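Local coordinates for 2,3,4,5-tetrahydropyridine-2,6-dicarboxylate N-succinyltransferase (Campylobacter jejuni, PDB 2RIJ), which probably catalyses the succinyl-CoA-dependent conversion of cyclic tetrahydrodipicolinate into acyclic N-succinyl-L-2-amino-6-oxopimelate, a step in lysine biosynthesis by the diaminopimelate route, at residues A[27-33]-A[123-129]; A[178-183]-A[196-202]; A[267-273]-A[293-299]. One frame throughout, in Å; residues are numbered along the deposited sequence.

Contact 1: A[27-33]-A[123-129]; sequences AFGIARL and EFSFVCL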
loop_
_atom_site.group_PDB
_atom_site.type_symbol
_atom_site.label_atom_id
_atom_site.label_comp_id
_atom_site.label_asym_id
_atom_site.label_seq_id
_atom_site.Cartn_x
_atom_site.Cartn_y
_atom_site.Cartn_z
ATOM N N ALA A 27 -4.497 15.162 -56.931
ATOM C CA ALA A 27 -4.176 16.438 -56.280
ATOM C C ALA A 27 -3.250 17.203 -57.177
ATOM O O ALA A 27 -2.386 16.608 -57.847
ATOM C CB ALA A 27 -3.491 16.222 -54.947
ATOM N N PHE A 28 -3.410 18.511 -57.199
ATOM C CA PHE A 28 -2.505 19.377 -57.932
ATOM C C PHE A 28 -2.518 20.835 -57.474
ATOM O O PHE A 28 -3.489 21.354 -56.902
ATOM C CB PHE A 28 -2.760 19.295 -59.455
ATOM C CG PHE A 28 -4.012 19.995 -59.912
ATOM C CD1 PHE A 28 -5.243 19.347 -59.884
ATOM C CD2 PHE A 28 -3.962 21.311 -60.398
ATOM C CE1 PHE A 28 -6.401 20.000 -60.302
ATOM C CE2 PHE A 28 -5.113 21.972 -60.801
ATOM C CZ PHE A 28 -6.329 21.305 -60.784
ATOM N N GLY A 29 -1.424 21.502 -57.786
ATOM C CA GLY A 29 -1.329 22.930 -57.683
ATOM C C GLY A 29 -0.028 23.443 -58.250
ATOM O O GLY A 29 0.785 22.673 -58.766
ATOM N N ILE A 30 0.139 24.756 -58.163
ATOM C CA ILE A 30 1.342 25.443 -58.578
ATOM C C ILE A 30 2.039 26.054 -57.351
ATOM O O ILE A 30 1.444 26.848 -56.600
ATOM C CB ILE A 30 1.037 26.540 -59.646
ATOM C CG1 ILE A 30 0.451 25.935 -60.907
ATOM C CG2 ILE A 30 2.302 27.351 -59.998
ATOM C CD1 ILE A 30 -0.110 27.025 -61.905
ATOM N N ALA A 31 3.302 25.711 -57.190
ATOM C CA ALA A 31 4.129 26.193 -56.114
ATOM C C ALA A 31 5.145 27.244 -56.544
ATOM O O ALA A 31 5.724 27.144 -57.612
ATOM C CB ALA A 31 4.875 25.023 -55.493
ATOM N N ARG A 32 5.369 28.251 -55.698
ATOM C CA ARG A 32 6.533 29.106 -55.801
ATOM C C ARG A 32 7.615 28.432 -54.988
ATOM O O ARG A 32 7.404 28.077 -53.808
ATOM C CB ARG A 32 6.251 30.506 -55.247
ATOM C CG ARG A 32 7.410 31.449 -55.373
ATOM C CD ARG A 32 7.202 32.807 -54.630
ATOM N NE ARG A 32 6.874 32.596 -53.217
ATOM C CZ ARG A 32 7.742 32.206 -52.284
ATOM N NH1 ARG A 32 9.002 31.967 -52.559
ATOM N NH2 ARG A 32 7.317 32.022 -51.037
ATOM N N LEU A 33 8.791 28.242 -55.584
ATOM C CA LEU A 33 9.878 27.532 -54.930
ATOM C C LEU A 33 10.964 28.455 -54.365
ATOM O O LEU A 33 11.311 29.468 -54.974
ATOM C CB LEU A 33 10.551 26.559 -55.890
ATOM C CG LEU A 33 9.668 25.571 -56.662
ATOM C CD1 LEU A 33 10.616 24.712 -57.560
ATOM C CD2 LEU A 33 8.776 24.741 -55.789
ATOM N N GLU A 123 10.943 29.758 -60.975
ATOM C CA GLU A 123 10.352 30.239 -59.721
ATOM C C GLU A 123 9.097 29.415 -59.387
ATOM O O GLU A 123 8.761 29.214 -58.220
ATOM C CB GLU A 123 9.968 31.710 -59.950
ATOM C CG GLU A 123 9.282 32.460 -58.800
ATOM C CD GLU A 123 10.255 33.064 -57.811
ATOM O OE1 GLU A 123 11.465 32.835 -57.970
ATOM O OE2 GLU A 123 9.802 33.772 -56.894
ATOM N N PHE A 124 8.375 28.985 -60.427
ATOM C CA PHE A 124 7.102 28.326 -60.287
ATOM C C PHE A 124 7.119 26.942 -60.917
ATOM O O PHE A 124 7.747 26.710 -61.965
ATOM C CB PHE A 124 5.996 29.170 -60.913
ATOM C CG PHE A 124 5.919 30.560 -60.391
ATOM C CD1 PHE A 124 5.257 30.836 -59.220
ATOM C CD2 PHE A 124 6.455 31.619 -61.118
ATOM C CE1 PHE A 124 5.174 32.156 -58.715
ATOM C CE2 PHE A 124 6.376 32.937 -60.637
ATOM C CZ PHE A 124 5.727 33.210 -59.450
ATOM N N SER A 125 6.436 26.015 -60.259
ATOM C CA SER A 125 6.400 24.616 -60.697
ATOM C C SER A 125 5.007 24.035 -60.511
ATOM O O SER A 125 4.357 24.235 -59.479
ATOM C CB SER A 125 7.394 23.747 -59.920
ATOM O OG SER A 125 8.742 23.991 -60.292
ATOM N N PHE A 126 4.553 23.324 -61.531
ATOM C CA PHE A 126 3.350 22.526 -61.437
ATOM C C PHE A 126 3.665 21.219 -60.723
ATOM O O PHE A 126 4.690 20.563 -60.975
ATOM C CB PHE A 126 2.821 22.233 -62.816
ATOM C CG PHE A 126 1.549 21.456 -62.826
ATOM C CD1 PHE A 126 0.347 22.067 -62.515
ATOM C CD2 PHE A 126 1.553 20.105 -63.149
ATOM C CE1 PHE A 126 -0.829 21.345 -62.563
ATOM C CE2 PHE A 126 0.386 19.378 -63.176
ATOM C CZ PHE A 126 -0.806 19.995 -62.914
ATOM N N VAL A 127 2.801 20.864 -59.787
ATOM C CA VAL A 127 3.009 19.707 -58.919
ATOM C C VAL A 127 1.700 18.956 -58.911
ATOM O O VAL A 127 0.676 19.531 -58.628
ATOM C CB VAL A 127 3.395 20.140 -57.480
ATOM C CG1 VAL A 127 3.706 18.944 -56.606
ATOM C CG2 VAL A 127 4.579 21.125 -57.521
ATOM N N CYS A 128 1.732 17.678 -59.265
ATOM C CA CYS A 128 0.540 16.862 -59.162
ATOM C C CYS A 128 0.814 15.440 -58.697
ATOM O O CYS A 128 1.900 14.890 -58.914
ATOM C CB CYS A 128 -0.288 16.905 -60.450
ATOM S SG CYS A 128 0.225 15.826 -61.755
ATOM N N LEU A 129 -0.193 14.873 -58.036
ATOM C CA LEU A 129 -0.184 13.495 -57.599
ATOM C C LEU A 129 -1.174 12.706 -58.447
ATOM O O LEU A 129 -2.346 13.087 -58.557
ATOM C CB LEU A 129 -0.557 13.372 -56.119
ATOM C CG LEU A 129 0.235 14.197 -55.122
ATOM C CD1 LEU A 129 -0.278 13.935 -53.682
ATOM C CD2 LEU A 129 1.695 13.878 -55.251
HETATM O O HOH W 1 10.791 32.259 -54.744
#
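Phe28 and Phe126 meet on one face of an antiparallel beta ladder, in which residues 27-33 run against residues 123-129 (173° between the strand axes) within the N-terminal sheet. The ladder illustrates how far-separated strands can be joined by a regular alternation of hydrogen-bonded and non-hydrogen-bonded pairs. Ala27-Leu129, Gly29-Val127 and Ala31-Ser125 are the hydrogen-bonded pairs. At the middle one, Gly29 N reaches Val127 O at 3.0 Å and Val127 N returns to Gly29 O at 2.9 Å, whereas the bond from Ala27 N to Leu129 O is weak. Beyond the last pair, Leu33 N still binds Glu123 O.

The apolar contacts lie mainly on the face bearing Phe28, Ile30, Phe124 and Phe126. CD2 of Phe28 touches CE1 of Phe126 at 3.8 Å, the two rings being inclined to one another. Phe126 has CG anti to its own N (chi1 -178°), a setting that carries the ring along the strand toward Phe28. Ile30 comes to this ring at its edge, CG1 lying 4.2 Å from CD1 of Phe126. Helix 57-69 packs on Phe28 and Phe126, and helix 107-117 on Ile30 and Phe124. On the other face, Ala27 CB lies 4.1 Å from Leu129 CD1.

Polar side chains close the end of the ladder. Arg32 and Glu123 lie alongside each other and point the same way, but NH1 and OE2 stay apart and are joined through a water. Arg32 also has firmer partners: NE bonds Lys191 O of the second subunit, and NH1 forms a salt bridge with Asp34. The bridging water lies at the edge of the guanidinium, in its plane; it accepts from Arg32 NH1 and donates to both Leu33 O and Glu123 OE2, the last at 2.8 Å.

Contact 2: A[178-183]-A[196-202]; sequences IELEYL and YPKIDFV
Leu183 spreads its two methyls over the chain at Pro197 and Ile199: CD2 lies 3.6 Å from Pro197 CG, and CD1 lies 4.1 Å from Ile199 CD1. The segments belong to a beta-alpha-beta unit in which strand 176-178 leads into helix 180-192 and the chain returns to strand 201-203. Strand 170-173 lies between these two outer strands and is antiparallel to both. The example shows how the start of a helix can meet the returning chain through apolar side chains, with no hydrogen bond between the two segments.

The apolar pairs meet in several ways. Leu183 and Pro197 slide past one another in opposite directions, while Leu183 and Ile199 reach toward each other tip to tip. Ile178, at the end of its strand, adds CD1 to the same cluster, 4.2 Å from Ile199 CD1 and beside the proline ring. Ile199 is folded at both torsions (chi1 -56°, chi2 -55°), and its CD1 is thereby brought to the two residues from the first segment. Tyr196 crosses Leu183 at about a right angle, with CE1 4.2 Å from Leu183 CD2; its ring also makes a cation-pi contact with Lys191.

Strand 170-173 adjoins the cluster: Ala171 touches Leu180 and Leu183, and Ser173 touches Ile178 and Pro197. At the strand end, Asp200 and Phe201 both face Trp172 in a classic beta bulge, and backbone bonds from Asp200 and Val202 reach the third subunit. Further along, Leu180 and Val202 meet tip to tip, with Val202 CG1 3.9 Å from CD1 and 4.1 Å from CD2 of Leu180.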
loop_
_atom_site.group_PDB
_atom_site.type_symbol
_atom_site.label_atom_id
_atom_site.label_comp_id
_atom_site.label_asym_id
_atom_site.label_seq_id
_atom_site.Cartn_x
_atom_site.Cartn_y
_atom_site.Cartn_z
ATOM N N ILE A 178 17.541 29.235 -45.524
ATOM C CA ILE A 178 18.916 29.541 -45.893
ATOM C C ILE A 178 19.756 28.294 -45.662
ATOM O O ILE A 178 19.733 27.716 -44.583
ATOM C CB ILE A 178 19.478 30.676 -45.024
ATOM C CG1 ILE A 178 18.534 31.883 -45.063
ATOM C CG2 ILE A 178 20.967 31.008 -45.434
ATOM C CD1 ILE A 178 18.929 33.017 -44.132
ATOM N N GLU A 179 20.494 27.877 -46.677
ATOM C CA GLU A 179 21.424 26.755 -46.548
ATOM C C GLU A 179 22.445 27.038 -45.473
ATOM O O GLU A 179 22.995 28.126 -45.422
ATOM C CB GLU A 179 22.158 26.500 -47.865
ATOM C CG GLU A 179 21.275 26.161 -49.030
ATOM C CD GLU A 179 22.086 25.653 -50.224
ATOM O OE1 GLU A 179 22.490 24.468 -50.201
ATOM O OE2 GLU A 179 22.324 26.449 -51.166
ATOM N N LEU A 180 22.677 26.069 -44.591
ATOM C CA LEU A 180 23.649 26.216 -43.518
ATOM C C LEU A 180 25.047 26.507 -44.111
ATOM O O LEU A 180 25.799 27.306 -43.565
ATOM C CB LEU A 180 23.662 24.964 -42.599
ATOM C CG LEU A 180 22.346 24.774 -41.789
ATOM C CD1 LEU A 180 22.278 23.393 -41.151
ATOM C CD2 LEU A 180 22.182 25.868 -40.751
ATOM N N GLU A 181 25.385 25.884 -45.234
ATOM C CA GLU A 181 26.706 26.063 -45.820
ATOM C C GLU A 181 26.884 27.493 -46.328
ATOM O O GLU A 181 27.989 28.033 -46.342
ATOM C CB GLU A 181 26.952 25.031 -46.919
ATOM C CG GLU A 181 28.406 24.942 -47.396
ATOM C CD GLU A 181 29.455 24.868 -46.246
ATOM O OE1 GLU A 181 29.353 24.029 -45.311
ATOM O OE2 GLU A 181 30.412 25.669 -46.298
ATOM N N TYR A 182 25.783 28.123 -46.706
ATOM C CA TYR A 182 25.818 29.526 -47.091
ATOM C C TYR A 182 26.178 30.435 -45.879
ATOM O O TYR A 182 26.947 31.397 -46.001
ATOM C CB TYR A 182 24.480 29.946 -47.727
ATOM C CG TYR A 182 24.443 31.412 -48.023
ATOM C CD1 TYR A 182 24.963 31.909 -49.212
ATOM C CD2 TYR A 182 23.965 32.310 -47.078
ATOM C CE1 TYR A 182 24.941 33.249 -49.489
ATOM C CE2 TYR A 182 23.959 33.650 -47.332
ATOM C CZ TYR A 182 24.435 34.110 -48.548
ATOM O OH TYR A 182 24.433 35.447 -48.784
ATOM N N LEU A 183 25.607 30.131 -44.720
ATOM C CA LEU A 183 25.909 30.859 -43.516
ATOM C C LEU A 183 27.360 30.651 -43.118
ATOM O O LEU A 183 28.040 31.583 -42.687
ATOM C CB LEU A 183 24.955 30.445 -42.377
ATOM C CG LEU A 183 23.495 30.848 -42.457
ATOM C CD1 LEU A 183 22.729 30.199 -41.283
ATOM C CD2 LEU A 183 23.267 32.375 -42.448
ATOM N N TYR A 196 24.370 39.727 -40.102
ATOM C CA TYR A 196 24.107 38.288 -39.870
ATOM C C TYR A 196 22.589 38.095 -39.772
ATOM O O TYR A 196 21.938 38.760 -38.958
ATOM C CB TYR A 196 24.834 37.777 -38.603
ATOM C CG TYR A 196 24.793 36.254 -38.487
ATOM C CD1 TYR A 196 25.496 35.467 -39.386
ATOM C CD2 TYR A 196 24.038 35.620 -37.513
ATOM C CE1 TYR A 196 25.448 34.095 -39.352
ATOM C CE2 TYR A 196 23.990 34.207 -37.440
ATOM C CZ TYR A 196 24.705 33.454 -38.384
ATOM O OH TYR A 196 24.660 32.085 -38.383
ATOM N N PRO A 197 22.009 37.192 -40.584
ATOM C CA PRO A 197 20.551 37.108 -40.540
ATOM C C PRO A 197 20.040 36.513 -39.243
ATOM O O PRO A 197 20.750 35.716 -38.610
ATOM C CB PRO A 197 20.218 36.189 -41.707
ATOM C CG PRO A 197 21.353 35.357 -41.850
ATOM C CD PRO A 197 22.553 36.248 -41.568
ATOM N N LYS A 198 18.839 36.927 -38.825
ATOM C CA LYS A 198 18.236 36.409 -37.623
ATOM C C LYS A 198 17.663 35.027 -37.919
ATOM O O LYS A 198 16.698 34.888 -38.705
ATOM C CB LYS A 198 17.118 37.297 -37.099
ATOM C CG LYS A 198 16.370 36.619 -35.919
ATOM C CD LYS A 198 15.394 37.514 -35.281
ATOM C CE LYS A 198 14.202 37.776 -36.225
ATOM N NZ LYS A 198 13.220 36.677 -36.308
ATOM N N ILE A 199 18.217 34.029 -37.243
ATOM C CA ILE A 199 17.834 32.635 -37.464
ATOM C C ILE A 199 16.842 32.219 -36.382
ATOM O O ILE A 199 17.167 32.135 -35.203
ATOM C CB ILE A 199 19.081 31.711 -37.533
ATOM C CG1 ILE A 199 20.063 32.204 -38.628
ATOM C CG2 ILE A 199 18.668 30.229 -37.691
ATOM C CD1 ILE A 199 19.459 32.363 -40.032
ATOM N N ASP A 200 15.613 31.960 -36.799
ATOM C CA ASP A 200 14.578 31.562 -35.860
ATOM C C ASP A 200 14.621 30.083 -35.469
ATOM O O ASP A 200 14.222 29.723 -34.354
ATOM C CB ASP A 200 13.221 31.927 -36.423
ATOM C CG ASP A 200 13.081 33.422 -36.603
ATOM O OD1 ASP A 200 13.497 34.193 -35.696
ATOM O OD2 ASP A 200 12.619 33.804 -37.681
ATOM N N PHE A 201 15.028 29.223 -36.405
ATOM C CA PHE A 201 15.108 27.787 -36.195
ATOM C C PHE A 201 15.914 27.108 -37.310
ATOM O O PHE A 201 16.183 27.698 -38.357
ATOM C CB PHE A 201 13.733 27.128 -35.974
ATOM C CG PHE A 201 12.779 27.130 -37.174
ATOM C CD1 PHE A 201 12.076 28.259 -37.520
ATOM C CD2 PHE A 201 12.566 25.992 -37.900
ATOM C CE1 PHE A 201 11.202 28.270 -38.596
ATOM C CE2 PHE A 201 11.669 25.977 -38.941
ATOM C CZ PHE A 201 10.988 27.122 -39.304
ATOM N N VAL A 202 16.343 25.901 -37.031
ATOM C CA VAL A 202 17.091 25.041 -37.991
ATOM C C VAL A 202 16.387 23.688 -38.008
ATOM O O VAL A 202 16.298 22.997 -36.968
ATOM C CB VAL A 202 18.597 24.905 -37.646
ATOM C CG1 VAL A 202 19.340 23.850 -38.634
ATOM C CG2 VAL A 202 19.272 26.293 -37.563
#

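Contact 3: A[267-273]-A[293-299]; sequences VGEGSDV and VGKACLL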
loop_
_atom_site.group_PDB
_atom_site.type_symbol
_atom_site.label_atom_id
_atom_site.label_comp_id
_atom_site.label_asym_id
_atom_site.label_seq_id
_atom_site.Cartn_x
_atom_site.Cartn_y
_atom_site.Cartn_z
ATOM N N VAL A 267 -6.917 13.946 -31.827
ATOM C CA VAL A 267 -7.723 14.329 -30.668
ATOM C C VAL A 267 -9.121 14.747 -31.158
ATOM O O VAL A 267 -9.252 15.599 -32.014
ATOM C CB VAL A 267 -7.027 15.442 -29.865
ATOM C CG1 VAL A 267 -7.851 15.888 -28.660
ATOM C CG2 VAL A 267 -5.600 14.987 -29.440
ATOM N N GLY A 268 -10.150 14.155 -30.565
ATOM C CA GLY A 268 -11.530 14.319 -31.016
ATOM C C GLY A 268 -12.175 15.560 -30.438
ATOM O O GLY A 268 -11.712 16.142 -29.459
ATOM N N GLU A 269 -13.281 15.945 -31.064
ATOM C CA GLU A 269 -14.032 17.156 -30.714
ATOM C C GLU A 269 -14.371 17.315 -29.253
ATOM O O GLU A 269 -14.880 16.372 -28.591
ATOM C CB GLU A 269 -15.354 17.117 -31.503
ATOM C CG GLU A 269 -16.231 18.310 -31.292
ATOM C CD GLU A 269 -17.412 18.236 -32.290
ATOM O OE1 GLU A 269 -18.294 17.360 -32.093
ATOM O OE2 GLU A 269 -17.381 18.979 -33.306
ATOM N N GLY A 270 -14.157 18.530 -28.735
ATOM C CA GLY A 270 -14.519 18.874 -27.395
ATOM C C GLY A 270 -13.521 18.422 -26.344
ATOM O O GLY A 270 -13.777 18.568 -25.171
ATOM N N SER A 271 -12.383 17.866 -26.755
ATOM C CA SER A 271 -11.408 17.398 -25.796
ATOM C C SER A 271 -10.590 18.561 -25.281
ATOM O O SER A 271 -10.504 19.627 -25.908
ATOM C CB SER A 271 -10.524 16.308 -26.384
ATOM O OG SER A 271 -11.260 15.127 -26.592
ATOM N N ASP A 272 -9.967 18.366 -24.127
ATOM C CA ASP A 272 -9.158 19.406 -23.493
ATOM C C ASP A 272 -7.819 18.765 -23.092
ATOM O O ASP A 272 -7.798 17.838 -22.282
ATOM C CB ASP A 272 -9.904 19.909 -22.291
ATOM C CG ASP A 272 -9.293 21.130 -21.679
ATOM O OD1 ASP A 272 -8.104 21.085 -21.275
ATOM O OD2 ASP A 272 -10.027 22.141 -21.555
ATOM N N VAL A 273 -6.759 19.193 -23.756
ATOM C CA VAL A 273 -5.399 18.696 -23.536
ATOM C C VAL A 273 -4.777 19.704 -22.566
ATOM O O VAL A 273 -4.542 20.867 -22.919
ATOM C CB VAL A 273 -4.594 18.588 -24.812
ATOM C CG1 VAL A 273 -3.162 17.970 -24.538
ATOM C CG2 VAL A 273 -5.363 17.821 -25.902
ATOM N N VAL A 293 -7.423 9.936 -29.392
ATOM C CA VAL A 293 -8.204 10.257 -28.218
ATOM C C VAL A 293 -9.572 10.682 -28.746
ATOM O O VAL A 293 -9.667 11.446 -29.710
ATOM C CB VAL A 293 -7.467 11.352 -27.432
ATOM C CG1 VAL A 293 -8.336 12.055 -26.443
ATOM C CG2 VAL A 293 -6.165 10.754 -26.801
ATOM N N GLY A 294 -10.636 10.180 -28.147
ATOM C CA GLY A 294 -11.978 10.419 -28.684
ATOM C C GLY A 294 -12.536 11.775 -28.299
ATOM O O GLY A 294 -11.823 12.675 -27.904
ATOM N N LYS A 295 -13.853 11.903 -28.433
ATOM C CA LYS A 295 -14.553 13.134 -28.156
ATOM C C LYS A 295 -14.710 13.441 -26.678
ATOM O O LYS A 295 -14.911 12.551 -25.866
ATOM C CB LYS A 295 -15.964 13.065 -28.757
ATOM C CG LYS A 295 -15.977 12.998 -30.245
ATOM C CD LYS A 295 -17.401 13.118 -30.768
ATOM C CE LYS A 295 -17.445 12.776 -32.235
ATOM N NZ LYS A 295 -18.770 13.178 -32.837
ATOM N N ALA A 296 -14.618 14.720 -26.338
ATOM C CA ALA A 296 -14.871 15.173 -24.989
ATOM C C ALA A 296 -13.982 14.454 -23.948
ATOM O O ALA A 296 -14.429 14.129 -22.865
ATOM C CB ALA A 296 -16.390 14.994 -24.647
ATOM N N CYS A 297 -12.733 14.178 -24.287
ATOM C CA CYS A 297 -11.806 13.649 -23.311
ATOM C C CYS A 297 -11.131 14.811 -22.579
ATOM O O CYS A 297 -10.946 15.879 -23.162
ATOM C CB CYS A 297 -10.747 12.785 -23.965
ATOM S SG CYS A 297 -11.419 11.222 -24.564
ATOM N N LEU A 298 -10.793 14.582 -21.316
ATOM C CA LEU A 298 -10.155 15.573 -20.463
ATOM C C LEU A 298 -8.813 15.014 -20.012
ATOM O O LEU A 298 -8.779 14.095 -19.218
ATOM C CB LEU A 298 -11.068 15.806 -19.256
ATOM C CG LEU A 298 -10.797 16.905 -18.251
ATOM C CD1 LEU A 298 -10.588 18.237 -18.947
ATOM C CD2 LEU A 298 -12.022 16.941 -17.287
ATOM N N LEU A 299 -7.720 15.565 -20.523
ATOM C CA LEU A 299 -6.366 15.117 -20.166
ATOM C C LEU A 299 -5.754 16.162 -19.219
ATOM O O LEU A 299 -5.545 17.306 -19.586
ATOM C CB LEU A 299 -5.542 14.939 -21.420
ATOM C CG LEU A 299 -6.142 14.004 -22.481
ATOM C CD1 LEU A 299 -5.276 13.929 -23.702
ATOM C CD2 LEU A 299 -6.485 12.574 -21.955
HETATM O O HOH W 2 -7.282 19.225 -18.920
#
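The carboxylate of Asp272 has a water above its plane and not in it, which donates to OD1 at 3.1 Å; the same water donates to Leu299 O, linking the side chain of one coil to the backbone of the next. On that side too lies Leu298, displaced toward CB, with CD1 3.8 Å from Asp272 CB in one of the two conformers of the leucine. In that conformer the two side chains run side by side in the same direction, the parallel backbones being in register and CG anti to the backbone N in both (chi1 -171° and -172°). A second carboxylate, that of Glu269, lies near Lys295, OE1 and NZ being 4.3 Å apart, beyond a salt bridge.

Backbone bonds hold the coils in parallel register. Asp272 N binds Cys297 O, and Leu299 N binds Asp272 O at 2.9 Å in a nearly straight bond (N-H...O 172°). Round the corner, the type II turn from Gly268 to Ser271 offers Glu269 O to Ala296 N at 2.8 Å, while the bonds from Gly268 N are weak. Ser271, a buried residue, supplies a side-chain acceptor at the corner: OG accepts from Cys297 N at 2.9 Å.

Two glycines suit this geometry. Gly270 takes a positive phi, and Gly268 packs closely against Lys295, its C 4.1 Å from Lys295 CA. Inside the coils, Val267 lies beside Val293, and Val273 beside Leu299, on the same face of the sheet, with Ile279 packing against Val267, Val273 and Leu299. Such rung-on-rung stacking of short parallel strands joined by tight turns is the hallmark of the left-handed parallel beta-helix built from hexapeptide repeats, the fold of this acyltransferase family.

How the contacts relate
The three contacts follow one another along the chain and illustrate three ways of joining its parts: antiparallel pairing, a helix start packed on the returning chain, and stacked parallel coils. Contacts 1 and 2 are about 25 Å apart between centres, about 11 Å at their nearest atoms, and both reach neighbouring subunits. No other chain touches contact 3, whose centre is about 36 Å from that of contact 1, on the opposite side of the chain's centre, and about 38 Å from that of contact 2. It alone lies near the predicted active site: the side chain of Asp272 is about 5 Å from that of Glu258, the probable acyl-anhydride residue, and that of Val273 about 7 Å from that of Arg260, predicted to bind succinyl-CoA.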